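Local atomic coordinates of Ras GTPase-activating-like protein IQGAP2 (Homo sapiens, PDB entry 5CJP), a protein that probably binds GTP-loaded Rho-family GTPases such as Cdc42 and Rac1 through its GAP-related domain, without accelerating their GTP hydrolysis. Residues G201-A206 against F308-N313; V208-I213 against K227-L232. All coordinates share one frame; numbering follows the deposited sequence.

Interaction 1 (G201-A206 against F308-N313); sequences GLRYIA and FKEACN
Arg203, on helix 200-216, reaches over to the backbone of Glu310 and Ala311, near the C-terminal end of helix 294-311. The CA atoms of Arg203 and Ala311 lie 5.5 Å apart, and CB, CG, CD, NE and NH2 of the arginine all meet the other segment. Its CB packs 3.4 Å from Ala311 O, and CG and CD follow past the same carbonyl oxygen. The chain leaves the backbone with CG anti to the carbonyl carbon and is bent at chi3 (74°), which turns NE back onto Ala311 O. The resulting hydrogen bond, 2.7 Å from Arg203 NE to Ala311 O, is nearly straight at 164° and lies on a lone pair in the carbonyl plane. Beyond CZ, Arg203 NH2 donates to Glu310 O at 2.6 Å. This second bond is more bent, and its donor stands above the carbonyl plane. The backbone N of Asn313 reaches Glu310 O from the opposite face, so two donors grip this oxygen. Both carbonyl oxygens sit at the edge of the guanidinium, near its plane, and together they fix its rotation. The carboxylate adds a long salt bridge, Glu310 OE1 to Arg203 NH2 at 3.9 Å. Beside this polar group the neighbouring packing is small and apolar: Ala206 CB faces Cys312 SG at 4.4 Å, and Ala206 and Ala311 also pack on Leu232 and Leu233 of helix 222-243, respectively. Alanine suits such a spot because its single methyl lets the backbones come close. Arginine suits its own place because it combines a long aliphatic stem with several N-H groups; its positive charge would probably also be favoured by the partial negative charge of carbonyls near a helix C-terminus, aided by the Glu310 carboxylate.

Interaction 2 (V208-I213 against K227-L232); sequences VLKNSI and KIVGNL
Leu209 points its isobutyl group at Ile228 and Leu232, between two consecutive helices that form an antiparallel helical hairpin in the all-helical GAP-related domain. The axes of segments 208-213 and 227-232 approach to 9.6 Å at 152°, close enough for side chains to mesh. With CG anti to the backbone N (chi1 168°), Leu209 lies aslant Ile228, Leu209 CD2 coming 4.0 Å from Ile228 CG2. The same methyl, Leu209 CD2, meets Leu232 CD2 at 4.0 Å, but there the two leucines run alongside each other, pointing oppositely. An alanine in place of Leu209 would probably leave a gap facing both Ile228 CG2 and Leu232 CD2. The branched Ile228 suits its position because it serves two partners: CG2 receives Leu209, while its other arm carries Ile228 CD1 to within 4.0 Å of Ile213 CG2. Ile86 of helix 85-88 packs on both isoleucines. Away from this interface, Lys227 pairs through its NZ with an acidic side chain of another protein chain. Lys210 contributes aliphatic carbon rather than charge: its CB and CD lie against one methyl of Val229, with Val229 CG2 3.7 Å from Lys210 CB.

Both interactions use helix 200-216, and their centres are about 9 Å apart. Interaction 2 is the more buried: contacts between side-chain carbons alone join neighbouring helices of the hairpin. Interaction 1 is only partly buried and brings in a helix distant in sequence; its partly exposed arginine bonds to main-chain carbonyls, with a carboxylate at the margin. The two meet directly. Cys312 of interaction 1 packs on Lys210 of interaction 2, and the ring of Phe308 lies against Gly230, with Phe308 CE1 3.4 Å from Gly230 CA. Helices 200-216, 222-243 and 294-311 thus pack as one continuous group.

Interaction 1 (G201-A206 against F308-N313)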
loop_
_atom_site.group_PDB
_atom_site.type_symbol
_atom_site.label_atom_id
_atom_site.label_comp_id
_atom_site.label_asym_id
_atom_site.label_seq_id
_atom_site.Cartn_x
_atom_site.Cartn_y
_atom_site.Cartn_z
ATOM N N GLY E 201 -21.134 -18.229 -11.150
ATOM C CA GLY E 201 -21.316 -18.530 -9.736
ATOM C C GLY E 201 -22.629 -18.026 -9.138
ATOM O O GLY E 201 -23.274 -18.716 -8.351
ATOM N N LEU E 202 -23.024 -16.814 -9.490
ATOM C CA LEU E 202 -24.276 -16.285 -8.984
ATOM C C LEU E 202 -25.459 -17.093 -9.542
ATOM O O LEU E 202 -26.418 -17.405 -8.818
ATOM C CB LEU E 202 -24.425 -14.819 -9.392
ATOM C CG LEU E 202 -25.734 -14.157 -8.981
ATOM C CD1 LEU E 202 -25.991 -14.459 -7.531
ATOM C CD2 LEU E 202 -25.683 -12.644 -9.236
ATOM N N ARG E 203 -25.404 -17.416 -10.830
ATOM C CA ARG E 203 -26.480 -18.171 -11.461
ATOM C C ARG E 203 -26.537 -19.552 -10.851
ATOM O O ARG E 203 -27.615 -20.122 -10.659
ATOM C CB ARG E 203 -26.268 -18.304 -12.982
ATOM C CG ARG E 203 -26.581 -17.053 -13.788
ATOM C CD ARG E 203 -26.480 -17.292 -15.291
ATOM N NE ARG E 203 -27.592 -18.068 -15.849
ATOM C CZ ARG E 203 -27.738 -18.336 -17.147
ATOM N NH1 ARG E 203 -26.850 -17.891 -18.018
ATOM N NH2 ARG E 203 -28.774 -19.040 -17.587
ATOM N N TYR E 204 -25.366 -20.091 -10.539
ATOM C CA TYR E 204 -25.304 -21.425 -9.973
ATOM C C TYR E 204 -25.920 -21.497 -8.579
ATOM O O TYR E 204 -26.634 -22.441 -8.263
ATOM C CB TYR E 204 -23.862 -21.916 -9.943
ATOM C CG TYR E 204 -23.714 -23.226 -9.233
ATOM C CD1 TYR E 204 -24.378 -24.366 -9.687
ATOM C CD2 TYR E 204 -22.963 -23.318 -8.064
ATOM C CE1 TYR E 204 -24.304 -25.574 -8.982
ATOM C CE2 TYR E 204 -22.882 -24.511 -7.355
ATOM C CZ TYR E 204 -23.557 -25.634 -7.813
ATOM O OH TYR E 204 -23.491 -26.798 -7.081
ATOM N N ILE E 205 -25.650 -20.502 -7.746
ATOM C CA ILE E 205 -26.215 -20.518 -6.411
ATOM C C ILE E 205 -27.735 -20.334 -6.473
ATOM O O ILE E 205 -28.468 -20.891 -5.655
ATOM C CB ILE E 205 -25.569 -19.443 -5.528
ATOM C CG1 ILE E 205 -24.108 -19.825 -5.250
ATOM C CG2 ILE E 205 -26.325 -19.307 -4.223
ATOM C CD1 ILE E 205 -23.930 -21.099 -4.503
ATOM N N ALA E 206 -28.211 -19.561 -7.444
ATOM C CA ALA E 206 -29.644 -19.365 -7.609
ATOM C C ALA E 206 -30.214 -20.742 -7.921
ATOM O O ALA E 206 -31.272 -21.122 -7.420
ATOM C CB ALA E 206 -29.929 -18.408 -8.754
ATOM N N PHE E 308 -35.634 -15.082 -14.460
ATOM C CA PHE E 308 -35.261 -15.832 -13.261
ATOM C C PHE E 308 -35.185 -17.328 -13.528
ATOM O O PHE E 308 -34.247 -17.994 -13.103
ATOM C CB PHE E 308 -36.269 -15.568 -12.131
ATOM C CG PHE E 308 -36.343 -14.122 -11.712
ATOM C CD1 PHE E 308 -37.496 -13.615 -11.113
ATOM C CD2 PHE E 308 -35.267 -13.259 -11.928
ATOM C CE1 PHE E 308 -37.583 -12.272 -10.740
ATOM C CE2 PHE E 308 -35.342 -11.917 -11.560
ATOM C CZ PHE E 308 -36.508 -11.416 -10.964
ATOM N N LYS E 309 -36.177 -17.862 -14.228
ATOM C CA LYS E 309 -36.177 -19.283 -14.516
ATOM C C LYS E 309 -34.960 -19.651 -15.342
ATOM O O LYS E 309 -34.297 -20.642 -15.061
ATOM C CB LYS E 309 -37.452 -19.694 -15.252
ATOM C CG LYS E 309 -37.488 -21.180 -15.564
ATOM C CD LYS E 309 -38.811 -21.628 -16.160
ATOM C CE LYS E 309 -38.808 -23.134 -16.380
ATOM N NZ LYS E 309 -40.106 -23.633 -16.915
ATOM N N GLU E 310 -34.650 -18.851 -16.350
ATOM C CA GLU E 310 -33.492 -19.137 -17.187
ATOM C C GLU E 310 -32.181 -18.977 -16.416
ATOM O O GLU E 310 -31.197 -19.652 -16.707
ATOM C CB GLU E 310 -33.483 -18.232 -18.416
ATOM C CG GLU E 310 -33.734 -18.965 -19.721
ATOM C CD GLU E 310 -32.613 -19.929 -20.091
ATOM O OE1 GLU E 310 -31.484 -19.463 -20.373
ATOM O OE2 GLU E 310 -32.864 -21.152 -20.101
ATOM N N ALA E 311 -32.174 -18.078 -15.438
ATOM C CA ALA E 311 -30.982 -17.862 -14.632
ATOM C C ALA E 311 -30.438 -19.191 -14.075
ATOM O O ALA E 311 -29.239 -19.454 -14.149
ATOM C CB ALA E 311 -31.296 -16.902 -13.498
ATOM N N CYS E 312 -31.326 -20.027 -13.538
ATOM C CA CYS E 312 -30.948 -21.316 -12.966
ATOM C C CYS E 312 -30.526 -22.369 -14.019
ATOM O O CYS E 312 -30.014 -23.450 -13.676
ATOM C CB CYS E 312 -32.121 -21.866 -12.140
ATOM S SG CYS E 312 -32.899 -20.687 -10.986
ATOM N N ASN E 313 -30.737 -22.053 -15.295
ATOM C CA ASN E 313 -30.403 -22.961 -16.387
ATOM C C ASN E 313 -28.895 -23.006 -16.603
ATOM O O ASN E 313 -28.379 -22.453 -17.581
ATOM C CB ASN E 313 -31.088 -22.489 -17.671
ATOM C CG ASN E 313 -31.396 -23.623 -18.620
ATOM O OD1 ASN E 313 -30.567 -24.504 -18.850
ATOM N ND2 ASN E 313 -32.595 -23.603 -19.188
#

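Interaction 2 (V208-I213 against K227-L232)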
loop_
_atom_site.group_PDB
_atom_site.type_symbol
_atom_site.label_atom_id
_atom_site.label_comp_id
_atom_site.label_asym_id
_atom_site.label_seq_id
_atom_site.Cartn_x
_atom_site.Cartn_y
_atom_site.Cartn_z
ATOM N N VAL E 208 -28.845 -23.752 -7.111
ATOM C CA VAL E 208 -28.771 -24.522 -5.874
ATOM C C VAL E 208 -29.901 -24.115 -4.946
ATOM O O VAL E 208 -30.593 -24.959 -4.386
ATOM C CB VAL E 208 -27.466 -24.259 -5.118
ATOM C CG1 VAL E 208 -27.624 -24.685 -3.654
ATOM C CG2 VAL E 208 -26.326 -25.008 -5.782
ATOM N N LEU E 209 -30.061 -22.811 -4.772
ATOM C CA LEU E 209 -31.096 -22.276 -3.914
ATOM C C LEU E 209 -32.465 -22.824 -4.301
ATOM O O LEU E 209 -33.162 -23.404 -3.470
ATOM C CB LEU E 209 -31.090 -20.745 -3.994
ATOM C CG LEU E 209 -32.276 -19.989 -3.398
ATOM C CD1 LEU E 209 -32.519 -20.463 -1.998
ATOM C CD2 LEU E 209 -32.004 -18.491 -3.420
ATOM N N LYS E 210 -32.851 -22.630 -5.556
ATOM C CA LYS E 210 -34.139 -23.108 -6.042
ATOM C C LYS E 210 -34.338 -24.614 -5.879
ATOM O O LYS E 210 -35.326 -25.050 -5.303
ATOM C CB LYS E 210 -34.316 -22.715 -7.516
ATOM C CG LYS E 210 -35.504 -23.359 -8.215
ATOM C CD LYS E 210 -36.079 -22.440 -9.280
ATOM C CE LYS E 210 -36.330 -23.158 -10.593
ATOM N NZ LYS E 210 -35.051 -23.400 -11.315
ATOM N N ASN E 211 -33.398 -25.405 -6.383
ATOM C CA ASN E 211 -33.509 -26.855 -6.307
ATOM C C ASN E 211 -33.491 -27.375 -4.889
ATOM O O ASN E 211 -33.888 -28.506 -4.637
ATOM C CB ASN E 211 -32.383 -27.524 -7.096
ATOM C CG ASN E 211 -32.367 -27.102 -8.558
ATOM O OD1 ASN E 211 -33.367 -26.602 -9.084
ATOM N ND2 ASN E 211 -31.232 -27.310 -9.223
ATOM N N SER E 212 -33.033 -26.548 -3.963
ATOM C CA SER E 212 -32.949 -26.955 -2.573
ATOM C C SER E 212 -34.284 -26.722 -1.879
ATOM O O SER E 212 -34.789 -27.614 -1.167
ATOM C CB SER E 212 -31.849 -26.172 -1.883
ATOM O OG SER E 212 -31.617 -26.682 -0.594
ATOM N N ILE E 213 -34.854 -25.530 -2.075
ATOM C CA ILE E 213 -36.160 -25.227 -1.472
ATOM C C ILE E 213 -37.187 -26.203 -2.021
ATOM O O ILE E 213 -38.030 -26.696 -1.280
ATOM C CB ILE E 213 -36.627 -23.768 -1.748
ATOM C CG1 ILE E 213 -35.904 -22.820 -0.805
ATOM C CG2 ILE E 213 -38.068 -23.599 -1.527
ATOM C CD1 ILE E 213 -34.510 -23.005 -0.884
ATOM N N LYS E 227 -39.962 -16.567 -7.083
ATOM C CA LYS E 227 -40.003 -15.319 -6.342
ATOM C C LYS E 227 -38.820 -15.288 -5.381
ATOM O O LYS E 227 -38.292 -14.218 -5.050
ATOM C CB LYS E 227 -41.323 -15.175 -5.586
ATOM C CG LYS E 227 -42.484 -14.766 -6.477
ATOM C CD LYS E 227 -43.740 -14.517 -5.671
ATOM C CE LYS E 227 -44.785 -13.800 -6.496
ATOM N NZ LYS E 227 -45.917 -13.342 -5.646
ATOM N N ILE E 228 -38.402 -16.473 -4.941
ATOM C CA ILE E 228 -37.265 -16.609 -4.043
ATOM C C ILE E 228 -36.015 -16.303 -4.850
ATOM O O ILE E 228 -35.184 -15.486 -4.439
ATOM C CB ILE E 228 -37.173 -18.030 -3.505
ATOM C CG1 ILE E 228 -38.422 -18.317 -2.680
ATOM C CG2 ILE E 228 -35.926 -18.212 -2.663
ATOM C CD1 ILE E 228 -38.546 -19.740 -2.326
ATOM N N VAL E 229 -35.901 -16.960 -6.001
ATOM C CA VAL E 229 -34.777 -16.759 -6.903
ATOM C C VAL E 229 -34.696 -15.317 -7.353
ATOM O O VAL E 229 -33.608 -14.780 -7.543
ATOM C CB VAL E 229 -34.892 -17.631 -8.146
ATOM C CG1 VAL E 229 -33.926 -17.138 -9.221
ATOM C CG2 VAL E 229 -34.565 -19.075 -7.779
ATOM N N GLY E 230 -35.846 -14.685 -7.532
ATOM C CA GLY E 230 -35.844 -13.301 -7.955
ATOM C C GLY E 230 -35.404 -12.382 -6.834
ATOM O O GLY E 230 -34.929 -11.284 -7.082
ATOM N N ASN E 231 -35.582 -12.829 -5.593
ATOM C CA ASN E 231 -35.191 -12.057 -4.426
ATOM C C ASN E 231 -33.676 -11.956 -4.414
ATOM O O ASN E 231 -33.125 -10.906 -4.133
ATOM C CB ASN E 231 -35.656 -12.748 -3.148
ATOM C CG ASN E 231 -35.071 -12.112 -1.896
ATOM O OD1 ASN E 231 -35.451 -11.009 -1.509
ATOM N ND2 ASN E 231 -34.124 -12.802 -1.271
ATOM N N LEU E 232 -33.014 -13.063 -4.730
ATOM C CA LEU E 232 -31.557 -13.116 -4.772
ATOM C C LEU E 232 -30.984 -12.296 -5.921
ATOM O O LEU E 232 -30.149 -11.419 -5.718
ATOM C CB LEU E 232 -31.085 -14.568 -4.923
ATOM C CG LEU E 232 -29.612 -14.795 -5.318
ATOM C CD1 LEU E 232 -28.668 -14.237 -4.238
ATOM C CD2 LEU E 232 -29.373 -16.287 -5.513
#